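Local coordinates for periplasmic solute binding protein (Candidatus liberibacter, PDB 4CL2) that binds manganese and zinc ions in the periplasm, probably for uptake, as a solute-binding protein of the ZnuA type, at residues N149-L154 with D261-S266; G242-D247 with L267-D272. All blocks are in the same frame, centred on the assembly; numbering follows the deposited sequence.

Contact 1 (N149-L154 with D261-S266). With SO4 (sulfate ion), chain E.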
loop_
_atom_site.group_PDB
_atom_site.type_symbol
_atom_site.label_atom_id
_atom_site.label_comp_id
_atom_site.label_asym_id
_atom_site.label_seq_id
_atom_site.Cartn_x
_atom_site.Cartn_y
_atom_site.Cartn_z
ATOM N N ASN A 149 15.380 1.106 9.042
ATOM C CA ASN A 149 16.330 0.089 9.452
ATOM C C ASN A 149 16.028 -1.254 8.856
ATOM O O ASN A 149 16.947 -1.998 8.492
ATOM C CB ASN A 149 16.403 0.021 10.969
ATOM C CG ASN A 149 17.123 1.200 11.554
ATOM O OD1 ASN A 149 17.921 1.839 10.873
ATOM N ND2 ASN A 149 16.880 1.482 12.847
ATOM N N SER A 150 14.767 -1.592 8.708
ATOM C CA SER A 150 14.394 -2.863 8.080
ATOM C C SER A 150 14.442 -2.895 6.587
ATOM O O SER A 150 14.730 -3.953 6.002
ATOM C CB SER A 150 12.969 -3.351 8.433
ATOM O OG SER A 150 12.932 -3.790 9.777
ATOM N N ILE A 151 14.064 -1.776 5.976
ATOM C CA ILE A 151 13.791 -1.736 4.568
ATOM C C ILE A 151 14.999 -1.235 3.786
ATOM O O ILE A 151 15.320 -1.745 2.680
ATOM C CB ILE A 151 12.517 -0.899 4.255
ATOM C CG1 ILE A 151 11.308 -1.474 4.962
ATOM C CG2 ILE A 151 12.298 -0.777 2.756
ATOM C CD1 ILE A 151 11.131 -2.980 4.765
ATOM N N LEU A 152 15.731 -0.281 4.332
ATOM C CA LEU A 152 16.896 0.173 3.580
ATOM C C LEU A 152 17.888 -0.850 3.166
ATOM O O LEU A 152 18.381 -0.831 2.013
ATOM C CB LEU A 152 17.531 1.383 4.330
ATOM C CG LEU A 152 18.608 2.059 3.551
ATOM C CD1 LEU A 152 18.153 2.635 2.186
ATOM C CD2 LEU A 152 19.163 3.182 4.408
ATOM N N PRO A 153 18.231 -1.868 4.013
ATOM C CA PRO A 153 19.145 -2.860 3.510
ATOM C C PRO A 153 18.669 -3.673 2.285
ATOM O O PRO A 153 19.448 -4.115 1.464
ATOM C CB PRO A 153 19.402 -3.777 4.757
ATOM C CG PRO A 153 18.993 -2.972 5.926
ATOM C CD PRO A 153 17.977 -1.969 5.472
ATOM N N LEU A 154 17.365 -3.815 2.177
ATOM C CA LEU A 154 16.736 -4.498 1.018
ATOM C C LEU A 154 16.887 -3.614 -0.253
ATOM O O LEU A 154 17.283 -4.097 -1.316
ATOM C CB LEU A 154 15.300 -4.739 1.296
ATOM C CG LEU A 154 15.091 -5.752 2.455
ATOM C CD1 LEU A 154 13.611 -5.849 2.797
ATOM C CD2 LEU A 154 15.622 -7.096 2.031
ATOM N N ASP A 261 6.059 -5.336 8.304
ATOM C CA ASP A 261 6.201 -6.722 7.883
ATOM C C ASP A 261 5.783 -6.907 6.425
ATOM O O ASP A 261 6.392 -7.694 5.723
ATOM C CB ASP A 261 5.397 -7.649 8.721
ATOM C CG ASP A 261 5.904 -7.753 10.176
ATOM O OD1 ASP A 261 7.033 -7.432 10.466
ATOM O OD2 ASP A 261 5.141 -8.200 11.007
ATOM N N LEU A 262 4.787 -6.184 5.988
ATOM C CA LEU A 262 4.344 -6.238 4.614
ATOM C C LEU A 262 5.403 -5.733 3.673
ATOM O O LEU A 262 5.724 -6.388 2.649
ATOM C CB LEU A 262 3.056 -5.427 4.401
ATOM C CG LEU A 262 2.487 -5.378 2.972
ATOM C CD1 LEU A 262 0.950 -5.391 3.055
ATOM C CD2 LEU A 262 2.967 -4.144 2.285
ATOM N N LEU A 263 5.952 -4.550 3.928
ATOM C CA LEU A 263 7.030 -4.041 3.091
ATOM C C LEU A 263 8.213 -5.004 3.118
ATOM O O LEU A 263 8.830 -5.281 2.101
ATOM C CB LEU A 263 7.531 -2.690 3.613
ATOM C CG LEU A 263 6.610 -1.522 3.349
ATOM C CD1 LEU A 263 7.250 -0.268 3.922
ATOM C CD2 LEU A 263 6.313 -1.307 1.875
ATOM N N ARG A 264 8.601 -5.441 4.314
ATOM C CA ARG A 264 9.754 -6.300 4.464
ATOM C C ARG A 264 9.561 -7.638 3.701
ATOM O O ARG A 264 10.448 -8.096 2.980
ATOM C CB ARG A 264 10.052 -6.562 5.922
ATOM C CG ARG A 264 11.311 -7.368 6.136
ATOM C CD ARG A 264 11.613 -7.505 7.637
ATOM N NE ARG A 264 10.585 -8.257 8.288
ATOM C CZ ARG A 264 10.531 -8.526 9.586
ATOM N NH1 ARG A 264 11.428 -8.015 10.430
ATOM N NH2 ARG A 264 9.533 -9.295 10.035
ATOM N N PHE A 265 8.391 -8.254 3.829
ATOM C CA PHE A 265 8.145 -9.493 3.114
ATOM C C PHE A 265 8.192 -9.329 1.618
ATOM O O PHE A 265 8.891 -10.058 0.938
ATOM C CB PHE A 265 6.798 -10.116 3.521
ATOM C CG PHE A 265 6.529 -11.410 2.869
ATOM C CD1 PHE A 265 6.928 -12.596 3.431
ATOM C CD2 PHE A 265 5.861 -11.435 1.646
ATOM C CE1 PHE A 265 6.742 -13.778 2.755
ATOM C CE2 PHE A 265 5.666 -12.614 0.967
ATOM C CZ PHE A 265 6.109 -13.780 1.518
ATOM N N SER A 266 7.434 -8.367 1.099
ATOM C CA SER A 266 7.362 -8.210 -0.345
ATOM C C SER A 266 8.684 -7.768 -0.942
ATOM O O SER A 266 9.044 -8.318 -1.946
ATOM C CB SER A 266 6.224 -7.272 -0.700
ATOM O OG SER A 266 4.970 -7.923 -0.319
HETATM S S SO4 E . 15.044 -6.611 10.393
HETATM O O1 SO4 E . 15.773 -7.128 9.231
HETATM O O2 SO4 E . 13.710 -6.212 9.941
HETATM O O3 SO4 E . 15.796 -5.451 10.924
HETATM O O4 SO4 E . 14.923 -7.600 11.463
#
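Ile-151 and Arg-264 bring helices 133-158 and 259-274 together: their CA atoms lie 6.1 Å apart, and the local axes, 9.6 Å apart at closest approach, run nearly parallel at 18°. Ile-151 supplies the apolar wedge. Its CG1 stands beside the backbone N (chi1 -59°), and CD1 ends against the backbone of the other helix, 3.6 Å from Arg-264 N. The same methyl lies 3.8 Å from Leu-263 CB, the two side chains crossing at about a right angle. One turn on, Leu-154 CD1 sits 3.9 Å from Arg-264 O, a carbonyl oxygen hydrogen-bonded to Thr-268 OG1. Helix 133-158 is kinked at Pro-153. In this family of solute-binding proteins a long helix links the two lobes; the contact lays helix 259-274, from the C-terminal lobe, alongside that linker. No hydrogen bond joins the helices directly, but beside Ser-150 and Arg-264 a sulfate, probably from the crystallisation liquor, spans them. Ser-150 OG donates a short hydrogen bond to its O2 (2.5 Å), and Arg-264 NH1 donates to the same oxygen at 2.9 Å, with a fairly straight angle of 164° and the oxygen in the guanidinium plane at its edge. Arg-264 NH2 also lies 3.1 Å from Asp-261 OD1, a salt bridge of charges alone, since that oxygen is well out of the guanidinium plane.

Contact 2 (G242-D247 with L267-D272). With MN (manganese (II) ion), chain L; SO4 (sulfate ion), chain F.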
loop_
_atom_site.group_PDB
_atom_site.type_symbol
_atom_site.label_atom_id
_atom_site.label_comp_id
_atom_site.label_asym_id
_atom_site.label_seq_id
_atom_site.Cartn_x
_atom_site.Cartn_y
_atom_site.Cartn_z
ATOM N N GLY A 242 5.943 -15.970 -7.594
ATOM C CA GLY A 242 5.135 -16.227 -6.380
ATOM C C GLY A 242 4.283 -15.041 -5.952
ATOM O O GLY A 242 4.078 -14.105 -6.741
ATOM N N VAL A 243 3.821 -15.054 -4.701
ATOM C CA VAL A 243 2.845 -14.141 -4.148
ATOM C C VAL A 243 3.421 -13.040 -3.302
ATOM O O VAL A 243 4.144 -13.299 -2.340
ATOM C CB VAL A 243 1.813 -14.900 -3.282
ATOM C CG1 VAL A 243 0.785 -13.946 -2.730
ATOM C CG2 VAL A 243 1.125 -16.007 -4.050
ATOM N N LEU A 244 3.104 -11.791 -3.630
ATOM C CA LEU A 244 3.457 -10.626 -2.821
ATOM C C LEU A 244 2.251 -10.158 -2.022
ATOM O O LEU A 244 1.125 -10.393 -2.378
ATOM C CB LEU A 244 3.895 -9.434 -3.681
ATOM C CG LEU A 244 5.030 -9.766 -4.667
ATOM C CD1 LEU A 244 5.313 -8.528 -5.585
ATOM C CD2 LEU A 244 6.323 -10.159 -3.950
ATOM N N TYR A 245 2.547 -9.476 -0.919
ATOM C CA TYR A 245 1.490 -8.850 -0.053
ATOM C C TYR A 245 1.581 -7.344 -0.282
ATOM O O TYR A 245 2.618 -6.654 -0.007
ATOM C CB TYR A 245 1.743 -9.159 1.438
ATOM C CG TYR A 245 1.343 -10.550 1.789
ATOM C CD1 TYR A 245 2.132 -11.596 1.466
ATOM C CD2 TYR A 245 0.101 -10.794 2.359
ATOM C CE1 TYR A 245 1.760 -12.888 1.731
ATOM C CE2 TYR A 245 -0.287 -12.098 2.606
ATOM C CZ TYR A 245 0.547 -13.115 2.290
ATOM O OH TYR A 245 0.222 -14.456 2.517
ATOM N N VAL A 246 0.506 -6.781 -0.834
ATOM C CA VAL A 246 0.471 -5.365 -1.234
ATOM C C VAL A 246 -0.817 -4.607 -0.870
ATOM O O VAL A 246 -0.736 -3.442 -0.475
ATOM C CB VAL A 246 0.774 -5.159 -2.721
ATOM C CG1 VAL A 246 2.148 -5.669 -3.089
ATOM C CG2 VAL A 246 -0.273 -5.801 -3.599
ATOM N N ASP A 247 -1.990 -5.244 -0.943
ATOM C CA ASP A 247 -3.269 -4.514 -0.855
ATOM C C ASP A 247 -3.911 -4.556 0.513
ATOM O O ASP A 247 -4.858 -3.823 0.749
ATOM C CB ASP A 247 -4.252 -5.062 -1.874
ATOM C CG ASP A 247 -3.945 -4.593 -3.294
ATOM O OD1 ASP A 247 -3.244 -3.588 -3.424
ATOM O OD2 ASP A 247 -4.399 -5.292 -4.223
ATOM N N LEU A 267 9.390 -6.838 -0.334
ATOM C CA LEU A 267 10.665 -6.449 -0.867
ATOM C C LEU A 267 11.705 -7.572 -0.754
ATOM O O LEU A 267 12.552 -7.753 -1.623
ATOM C CB LEU A 267 11.135 -5.169 -0.265
ATOM C CG LEU A 267 10.524 -3.888 -0.881
ATOM C CD1 LEU A 267 9.044 -3.779 -0.904
ATOM C CD2 LEU A 267 11.140 -2.700 -0.089
ATOM N N THR A 268 11.663 -8.351 0.341
ATOM C CA THR A 268 12.551 -9.517 0.441
ATOM C C THR A 268 12.324 -10.485 -0.671
ATOM O O THR A 268 13.235 -11.008 -1.320
ATOM C CB THR A 268 12.436 -10.183 1.876
ATOM O OG1 THR A 268 12.839 -9.294 2.894
ATOM C CG2 THR A 268 13.252 -11.443 1.927
ATOM N N LYS A 269 11.057 -10.788 -0.953
ATOM C CA LYS A 269 10.731 -11.712 -1.962
ATOM C C LYS A 269 11.175 -11.220 -3.372
ATOM O O LYS A 269 11.713 -11.926 -4.171
ATOM C CB LYS A 269 9.233 -12.041 -1.913
ATOM C CG LYS A 269 8.885 -13.143 -2.864
ATOM C CD LYS A 269 7.591 -13.828 -2.448
ATOM C CE LYS A 269 7.307 -14.940 -3.402
ATOM N NZ LYS A 269 8.186 -16.140 -3.161
ATOM N N ILE A 270 10.978 -9.912 -3.595
ATOM C CA ILE A 270 11.452 -9.337 -4.857
ATOM C C ILE A 270 12.971 -9.450 -5.017
ATOM O O ILE A 270 13.441 -9.956 -6.017
ATOM C CB ILE A 270 10.993 -7.888 -4.953
ATOM C CG1 ILE A 270 9.471 -7.853 -5.057
ATOM C CG2 ILE A 270 11.699 -7.224 -6.155
ATOM C CD1 ILE A 270 8.946 -6.453 -4.869
ATOM N N VAL A 271 13.715 -9.072 -3.979
ATOM C CA VAL A 271 15.171 -9.061 -4.111
ATOM C C VAL A 271 15.678 -10.485 -4.224
ATOM O O VAL A 271 16.602 -10.782 -4.982
ATOM C CB VAL A 271 15.874 -8.244 -2.992
ATOM C CG1 VAL A 271 15.757 -8.839 -1.650
ATOM C CG2 VAL A 271 17.354 -8.119 -3.252
ATOM N N ASP A 272 15.001 -11.415 -3.540
ATOM C CA ASP A 272 15.437 -12.843 -3.595
ATOM C C ASP A 272 15.195 -13.470 -4.921
ATOM O O ASP A 272 15.768 -14.495 -5.272
ATOM C CB ASP A 272 14.742 -13.669 -2.511
ATOM C CG ASP A 272 15.305 -13.447 -1.172
ATOM O OD1 ASP A 272 16.331 -12.689 -1.025
ATOM O OD2 ASP A 272 14.640 -13.815 -0.177
HETATM MN MN MN L . -4.927 -2.813 -5.100
HETATM S S SO4 F . -3.472 -14.101 4.623
HETATM O O1 SO4 F . -3.071 -13.820 3.245
HETATM O O2 SO4 F . -4.510 -15.147 4.462
HETATM O O3 SO4 F . -4.064 -12.948 5.293
HETATM O O4 SO4 F . -2.393 -14.739 5.435
#
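Leu-244 and Lys-269 meet where strand 239-244 passes helix 259-274, Leu-244 CD2 resting 4.0 Å from Lys-269 CB. The same methyl approaches Ile-270 CG1 at 4.1 Å, with those two side chains crossing at about a right angle, so one branch of the leucine serves both neighbours on the helix. In Lys-269, CG lies anti to the backbone N (chi1 -173°); further out, CD reaches 3.5 Å from Val-243 O and CE 3.9 Å from Gly-242 CA. Gly-242, at a positive phi that suits glycine, presents no side chain to the lysine. These contacts are by van der Waals packing; no hydrogen bond crosses between the segments.

Beyond the strand end, the chain runs through Tyr-245 and Val-246 to Asp-247, whose OD1 binds the manganese at 2.5 Å, with OD2 at a longer 2.7 Å; His-106 and Glu-172 complete the protein ligands in this model. Val-246 O is hydrogen-bonded to Trp-108 NE1, which helps to hold the backbone leading to the metal ligand. Strand 239-244 pairs in parallel with 217-221, and helix 259-274 returns against it at 144°, with axes 8.9 Å apart, as in an alpha/beta lobe. On the sheet side, Gly-242 and Leu-244 form backbone hydrogen bonds with Ser-220 of strand 217-221, and Leu-244 also packs on Phe-219. Ile-270 reaches Leu-178 of helix 176-182, while Val-271 touches helix 133-158.

Followed from the N terminus, the chain first lays down residues 149-154 on helix 133-158, then passes 242-247 before reaching 261-266, where contact 1 closes a loop with 106 residues between its segments. Contact 2 opens within that loop and closes just after it, at 267-272, with 19 residues between; the two therefore cross. Both end on successive turns of helix 259-274, which ties the long helix to strand 239-244 and the metal-bearing segment that follows it. Their centres are 10 Å apart and they touch directly: Ser-266 OG probably hydrogen-bonds Tyr-245 O at 2.7 Å, and Ile-151 CG2 packs on Leu-267 CD2 at 3.6 Å.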